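PDB 2QF4: cell shape-determining protein MreC from Streptococcus pneumoniae, which takes part in forming and maintaining cell shape, probably as part of the elongasome that synthesises peripheral peptidoglycan. Local coordinates for residues 6-11 with 160-165; 41-46 with 153-158; 45-50 with 126-131. One frame throughout, in Å; residues are numbered along the deposited sequence.

Contact 1: residues 6-11 with 160-165; sequences TKTLAA and VIELVG
The carboxylate of E162 meets T8 mainly through OE2. CB and CG2 of T8 lie beyond that oxygen, on one side of the carboxylate plane and not over its middle. OE2 is 3.4 Å from T8 CG2. The E162 chain is extended, with CG anti to the backbone N (chi1 -173°), and its end comes nearer to strand 6-11 than its root. V164 lies on the same face of the sheet. In the conformer given, its CG2 runs beside the T8 methyl CG2, pointing the same way at 4.1 Å, and its CG1 packs on T6 CB at 3.8 Å. A10 CB touches V160 CG1 at 4.1 Å farther along. The flat peptide groups between the strands pair in the antiparallel manner. K7 with G165, L9 with L163 and A11 with I161 each exchange two N-H...O bonds. The bond from L163 N to L9 O is 2.8 Å long, yet its donor is tilted 30° from the carbonyl plane. The other face carries K7, L9, A11, I161 and L163. There I161 and L163 also touch L27 and A41 of other strands. Segments 6-11 and 160-165 run at 162°, close to antiparallel. Their strands are the first and last of their sheet, and the pairing closes the first of two six-stranded barrels. The two barrels together make the alpha-lytic protease fold of the major extracellular domain of MreC.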
# COMPACT_ATOMS: atom_id res chain seq x y z
N THR A 6 -3.77 0.53 16.32
CA THR A 6 -2.54 0.75 15.59
C THR A 6 -1.50 1.44 16.46
O THR A 6 -1.79 2.02 17.50
CB THR A 6 -2.69 1.53 14.26
OG1 THR A 6 -2.83 2.93 14.52
CG2 THR A 6 -3.87 1.01 13.43
N LYS A 7 -0.26 1.31 16.02
CA LYS A 7 0.88 2.06 16.52
C LYS A 7 1.50 2.79 15.36
O LYS A 7 1.58 2.25 14.26
CB LYS A 7 1.90 1.13 17.19
CG LYS A 7 2.32 -0.07 16.36
CD LYS A 7 3.22 -1.04 17.06
CE LYS A 7 3.56 -2.15 16.10
NZ LYS A 7 4.51 -3.14 16.69
N THR A 8 1.95 4.01 15.61
CA THR A 8 2.43 4.86 14.54
C THR A 8 3.73 5.53 14.93
O THR A 8 4.05 5.69 16.10
CB THR A 8 1.42 5.96 14.17
OG1 THR A 8 1.49 7.03 15.14
CG2 THR A 8 -0.01 5.46 14.07
N LEU A 9 4.46 5.96 13.91
CA LEU A 9 5.72 6.67 14.10
C LEU A 9 5.94 7.59 12.92
O LEU A 9 6.00 7.13 11.77
CB LEU A 9 6.87 5.63 14.16
CG LEU A 9 8.28 6.18 14.34
CD1 LEU A 9 8.44 7.05 15.58
CD2 LEU A 9 9.29 5.06 14.29
N ALA A 10 6.06 8.88 13.16
CA ALA A 10 6.32 9.87 12.11
C ALA A 10 7.79 10.20 12.12
O ALA A 10 8.37 10.40 13.19
CB ALA A 10 5.43 11.11 12.30
N ALA A 11 8.40 10.29 10.95
CA ALA A 11 9.84 10.50 10.84
C ALA A 11 10.13 11.31 9.59
O ALA A 11 9.35 11.37 8.65
CB ALA A 11 10.58 9.16 10.80
N VAL A 160 7.86 14.36 5.69
CA VAL A 160 7.60 13.56 6.89
C VAL A 160 6.65 12.46 6.44
O VAL A 160 5.68 12.71 5.73
CB VAL A 160 6.96 14.41 8.02
CG1 VAL A 160 6.53 13.52 9.19
CG2 VAL A 160 7.93 15.53 8.47
N ILE A 161 6.95 11.24 6.85
CA ILE A 161 6.14 10.06 6.55
C ILE A 161 5.72 9.45 7.87
O ILE A 161 6.48 9.41 8.81
CB ILE A 161 6.97 9.06 5.73
CG1 ILE A 161 7.38 9.67 4.39
CG2 ILE A 161 6.25 7.73 5.55
CD1 ILE A 161 6.27 10.00 3.42
N GLU A 162 4.49 8.96 7.91
CA GLU A 162 4.00 8.24 9.06
C GLU A 162 3.97 6.74 8.81
O GLU A 162 3.35 6.27 7.87
CB GLU A 162 2.60 8.73 9.42
CG GLU A 162 2.08 8.13 10.72
CD GLU A 162 0.73 8.66 11.10
OE1 GLU A 162 0.40 9.81 10.76
OE2 GLU A 162 -0.00 7.96 11.79
N LEU A 163 4.66 5.98 9.64
CA LEU A 163 4.61 4.53 9.62
C LEU A 163 3.48 4.08 10.54
O LEU A 163 3.25 4.66 11.60
CB LEU A 163 5.92 3.95 10.15
CG LEU A 163 7.19 4.32 9.39
CD1 LEU A 163 8.37 3.66 10.06
CD2 LEU A 163 7.05 3.99 7.89
N VAL A 164 2.75 3.04 10.11
CA VAL A 164 1.56 2.57 10.85
C VAL A 164 1.60 1.04 10.84
O VAL A 164 1.72 0.41 9.79
CB VAL A 164 0.25 3.07 10.20
CG1 VAL A 164 -1.00 2.63 10.99
CG2 VAL A 164 0.22 4.61 10.05
N GLY A 165 1.44 0.45 12.01
CA GLY A 165 1.35 -1.01 12.15
C GLY A 165 0.22 -1.40 13.09
O GLY A 165 -0.24 -0.62 13.87

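Contact 2: residues 41-46 with 153-158; sequences AIANGG and ADTHNV
A43 opens a tight type I' turn that ends at G46, the two-residue tip of a beta hairpin, and this tip packs against the loop 153-158. A43 CB points at the loop and rests on V158 CG1 at 3.8 Å. A43 O lies 3.4 Å from A153 CB, while also accepting the hairpin bond from G46 N. N44 comes next. The N44 and V158 side chains pass in opposing senses, with N44 ND2 3.4 Å from V158 CG2. ND2 makes a weak hydrogen bond to D154 O, 3.2 Å away. A water adds a second link, accepting from N44 ND2 and from D154 N, each at 3.0 Å. The amide is thus linked to the D154 backbone by one weak direct bond and one path through water. At the end of the turn, G46 CA meets A153 CB at 3.8 Å. A153 and T155 also touch I48 of the second hairpin strand, and T155 OG1 is hydrogen-bonded to R16. The loop has an order of its own: a type II turn spans T155 to V158, and D154 forms an Asx turn. In the latter, H156 N approaches D154 OD2 from above the carboxylate plane, 48° out of it, at 3.0 Å.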
# COMPACT_ATOMS: atom_id res chain seq x y z
N ALA A 41 3.27 2.77 5.22
CA ALA A 41 3.72 4.15 5.23
C ALA A 41 2.69 5.04 4.54
O ALA A 41 2.21 4.72 3.44
CB ALA A 41 5.07 4.25 4.51
N ILE A 42 2.35 6.14 5.21
CA ILE A 42 1.33 7.08 4.77
C ILE A 42 1.85 8.52 4.66
O ILE A 42 2.75 8.96 5.39
CB ILE A 42 0.07 6.99 5.69
CG1 ILE A 42 0.18 7.68 7.00
CG2 ILE A 42 -0.31 5.54 5.92
CD1 ILE A 42 -1.19 7.89 7.66
N ALA A 43 1.26 9.24 3.74
CA ALA A 43 1.46 10.68 3.59
C ALA A 43 0.20 11.23 3.05
O ALA A 43 -0.47 10.61 2.24
CB ALA A 43 2.60 10.98 2.61
N ASN A 44 -0.12 12.46 3.45
CA ASN A 44 -1.27 13.15 2.89
C ASN A 44 -2.56 12.29 3.04
O ASN A 44 -3.43 12.33 2.16
CB ASN A 44 -0.99 13.48 1.39
CG ASN A 44 0.18 14.49 1.18
OD1 ASN A 44 0.38 15.40 1.97
ND2 ASN A 44 0.91 14.33 0.06
N GLY A 45 -2.68 11.55 4.14
CA GLY A 45 -3.88 10.73 4.40
C GLY A 45 -3.97 9.38 3.70
O GLY A 45 -4.91 8.60 3.98
N GLY A 46 -3.02 9.06 2.83
CA GLY A 46 -3.13 7.86 2.05
C GLY A 46 -1.87 7.02 2.03
O GLY A 46 -0.76 7.45 2.40
N ALA A 153 -2.76 9.39 -2.93
CA ALA A 153 -1.67 10.10 -2.30
C ALA A 153 -0.35 9.79 -2.99
O ALA A 153 -0.18 8.77 -3.65
CB ALA A 153 -1.59 9.68 -0.88
N ASP A 154 0.60 10.70 -2.81
CA ASP A 154 1.98 10.47 -3.21
C ASP A 154 2.90 11.23 -2.29
O ASP A 154 2.46 11.82 -1.29
CB ASP A 154 2.23 10.80 -4.69
CG ASP A 154 2.06 12.26 -5.01
OD1 ASP A 154 1.55 12.58 -6.11
OD2 ASP A 154 2.43 13.11 -4.17
N THR A 155 4.20 11.12 -2.55
CA THR A 155 5.20 11.72 -1.69
C THR A 155 5.91 12.93 -2.31
O THR A 155 6.95 13.35 -1.84
CB THR A 155 6.22 10.67 -1.20
OG1 THR A 155 6.93 10.11 -2.31
CG2 THR A 155 5.56 9.57 -0.41
N HIS A 156 5.28 13.54 -3.31
CA HIS A 156 5.81 14.75 -3.95
C HIS A 156 5.78 15.90 -2.96
O HIS A 156 4.74 16.20 -2.39
CB HIS A 156 4.99 15.07 -5.19
CG HIS A 156 5.51 16.23 -5.98
ND1 HIS A 156 6.71 16.19 -6.64
CD2 HIS A 156 4.98 17.46 -6.21
CE1 HIS A 156 6.91 17.35 -7.25
NE2 HIS A 156 5.88 18.14 -7.00
N ASN A 157 6.93 16.52 -2.72
CA ASN A 157 7.04 17.62 -1.75
C ASN A 157 6.54 17.25 -0.36
O ASN A 157 5.94 18.07 0.36
CB ASN A 157 6.32 18.88 -2.27
CG ASN A 157 6.89 19.39 -3.59
OD1 ASN A 157 8.10 19.30 -3.84
ND2 ASN A 157 6.02 19.94 -4.44
N VAL A 158 6.77 16.00 0.01
CA VAL A 158 6.48 15.51 1.35
C VAL A 158 7.80 15.22 2.05
O VAL A 158 8.64 14.53 1.48
CB VAL A 158 5.60 14.22 1.26
CG1 VAL A 158 5.45 13.53 2.60
CG2 VAL A 158 4.23 14.57 0.68
O HOH W 1 -0.71 13.38 -2.22

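Contact 3: residues 45-50 with 126-131; sequences GGLIGS and ADIPVG. With EDO (1,2-ethanediol), chain E.
L47 carries the tight part of this contact against I128, P129 and V130. L47 N donates to P129 O at 2.8 Å in a nearly straight bond (167° at the hydrogen). The donor lies almost in line with the carbonyl, at a C=O...N angle of 176°. The neighbouring G46 CA lies 3.4 Å from P129 O. A water bridges two backbone carbonyls, donating to both L47 O and V130 O. On the apolar side, the L47 side chain lies beside V130, pointing the same way. L47 CD2 reaches V130 CG2 at 3.9 Å. I128 adds its CG2 branch, which sits 4.0 Å from L47 CB. L40 and T117 also touch L47, and I42 is touched by I128.

The segments cross at 75°, and their strands belong to different sheets. Strand 46-54 is part of the first barrel and strand 126-137 of the second. The contact is therefore at the interface between the two barrels of the chymotrypsin-like fold. Each strand has a classic beta bulge nearby: I48 and G49 face A41, and V130 and G131 face V115.

The looser side is at G45 and P129, which are both exposed. Here the proline ring meets the other barrel by its CD and CG edge, CD being 3.4 Å from G45 O. Beyond it lies an ethanediol, probably from the crystallisation liquor. Its O1 donates to D127 O at 3.2 Å, while D127 OD1 forms a salt bridge with K76.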
# COMPACT_ATOMS: atom_id res chain seq x y z
N GLY A 45 -2.68 11.55 4.14
CA GLY A 45 -3.88 10.73 4.40
C GLY A 45 -3.97 9.38 3.70
O GLY A 45 -4.91 8.60 3.98
N GLY A 46 -3.02 9.06 2.83
CA GLY A 46 -3.13 7.86 2.05
C GLY A 46 -1.87 7.02 2.03
O GLY A 46 -0.76 7.45 2.40
N LEU A 47 -2.04 5.78 1.56
CA LEU A 47 -0.91 4.85 1.47
C LEU A 47 0.10 5.29 0.42
O LEU A 47 -0.25 5.57 -0.71
CB LEU A 47 -1.42 3.47 1.09
CG LEU A 47 -0.38 2.34 1.21
CD1 LEU A 47 0.05 2.14 2.68
CD2 LEU A 47 -0.92 1.05 0.58
N ILE A 48 1.37 5.33 0.82
CA ILE A 48 2.46 5.64 -0.12
C ILE A 48 3.51 4.56 -0.25
O ILE A 48 4.28 4.60 -1.17
CB ILE A 48 3.07 7.04 0.13
CG1 ILE A 48 3.73 7.17 1.50
CG2 ILE A 48 1.98 8.12 -0.06
CD1 ILE A 48 5.12 6.57 1.58
N GLY A 49 3.49 3.56 0.61
CA GLY A 49 4.48 2.51 0.54
C GLY A 49 4.40 1.55 1.70
O GLY A 49 3.50 1.62 2.51
N SER A 50 5.40 0.68 1.75
CA SER A 50 5.52 -0.38 2.77
C SER A 50 6.93 -0.37 3.30
O SER A 50 7.86 -0.06 2.56
CB SER A 50 5.14 -1.74 2.19
OG SER A 50 5.88 -1.99 1.01
N ALA A 126 -5.64 -2.57 8.14
CA ALA A 126 -6.73 -2.33 7.22
C ALA A 126 -7.18 -0.86 7.20
O ALA A 126 -6.89 -0.09 8.11
CB ALA A 126 -7.92 -3.25 7.59
N ASP A 127 -7.89 -0.50 6.13
CA ASP A 127 -8.69 0.72 6.02
C ASP A 127 -7.91 1.99 5.71
O ASP A 127 -8.49 3.06 5.68
CB ASP A 127 -9.59 0.90 7.27
CG ASP A 127 -10.50 -0.29 7.51
OD1 ASP A 127 -11.02 -0.88 6.58
OD2 ASP A 127 -10.68 -0.67 8.69
N ILE A 128 -6.64 1.89 5.40
CA ILE A 128 -5.88 3.05 4.97
C ILE A 128 -6.28 3.34 3.51
O ILE A 128 -6.27 2.43 2.68
CB ILE A 128 -4.38 2.78 5.02
CG1 ILE A 128 -3.92 2.48 6.45
CG2 ILE A 128 -3.60 3.97 4.44
CD1 ILE A 128 -2.49 1.91 6.53
N PRO A 129 -6.64 4.59 3.18
CA PRO A 129 -6.98 4.90 1.78
C PRO A 129 -5.83 4.59 0.84
O PRO A 129 -4.69 4.97 1.11
CB PRO A 129 -7.30 6.41 1.82
CG PRO A 129 -7.71 6.64 3.23
CD PRO A 129 -6.83 5.76 4.04
N VAL A 130 -6.16 3.98 -0.29
CA VAL A 130 -5.21 3.69 -1.38
C VAL A 130 -5.53 4.49 -2.64
O VAL A 130 -4.65 5.16 -3.18
CB VAL A 130 -5.17 2.18 -1.68
CG1 VAL A 130 -4.21 1.87 -2.84
CG2 VAL A 130 -4.70 1.44 -0.45
N GLY A 131 -6.78 4.44 -3.08
CA GLY A 131 -7.18 5.15 -4.28
C GLY A 131 -8.54 4.72 -4.74
O GLY A 131 -9.33 4.21 -3.95
C1 EDO E . -7.10 4.41 9.15
O1 EDO E . -7.06 4.93 7.82
C2 EDO E . -6.67 2.95 9.13
O2 EDO E . -5.57 2.79 10.03
O HOH W 2 -2.48 6.51 -2.17

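In the fold
Contacts 1 and 2 meet where strands 160-166 and 40-43 are neighbours: E162 O and I42 N are 2.8 Å apart, a probable hydrogen bond. Contacts 2 and 3 share G45 and G46, and their centres are about 9 Å apart. A41 joins them, its O 2.8 Å from I48 N. Contact 1 lies about 12 Å from each of the others, centre to centre. It still reaches contact 3 inside the first barrel, with I161 CD1 4.1 Å from I48 CD1. Contact 1 lies within this barrel; contact 2 sets its hairpin against the connection between barrels; contact 3 joins the barrels directly. The ethanediol beside contact 3 also approaches contact 1, its O2 4.2 Å from T6 CG2.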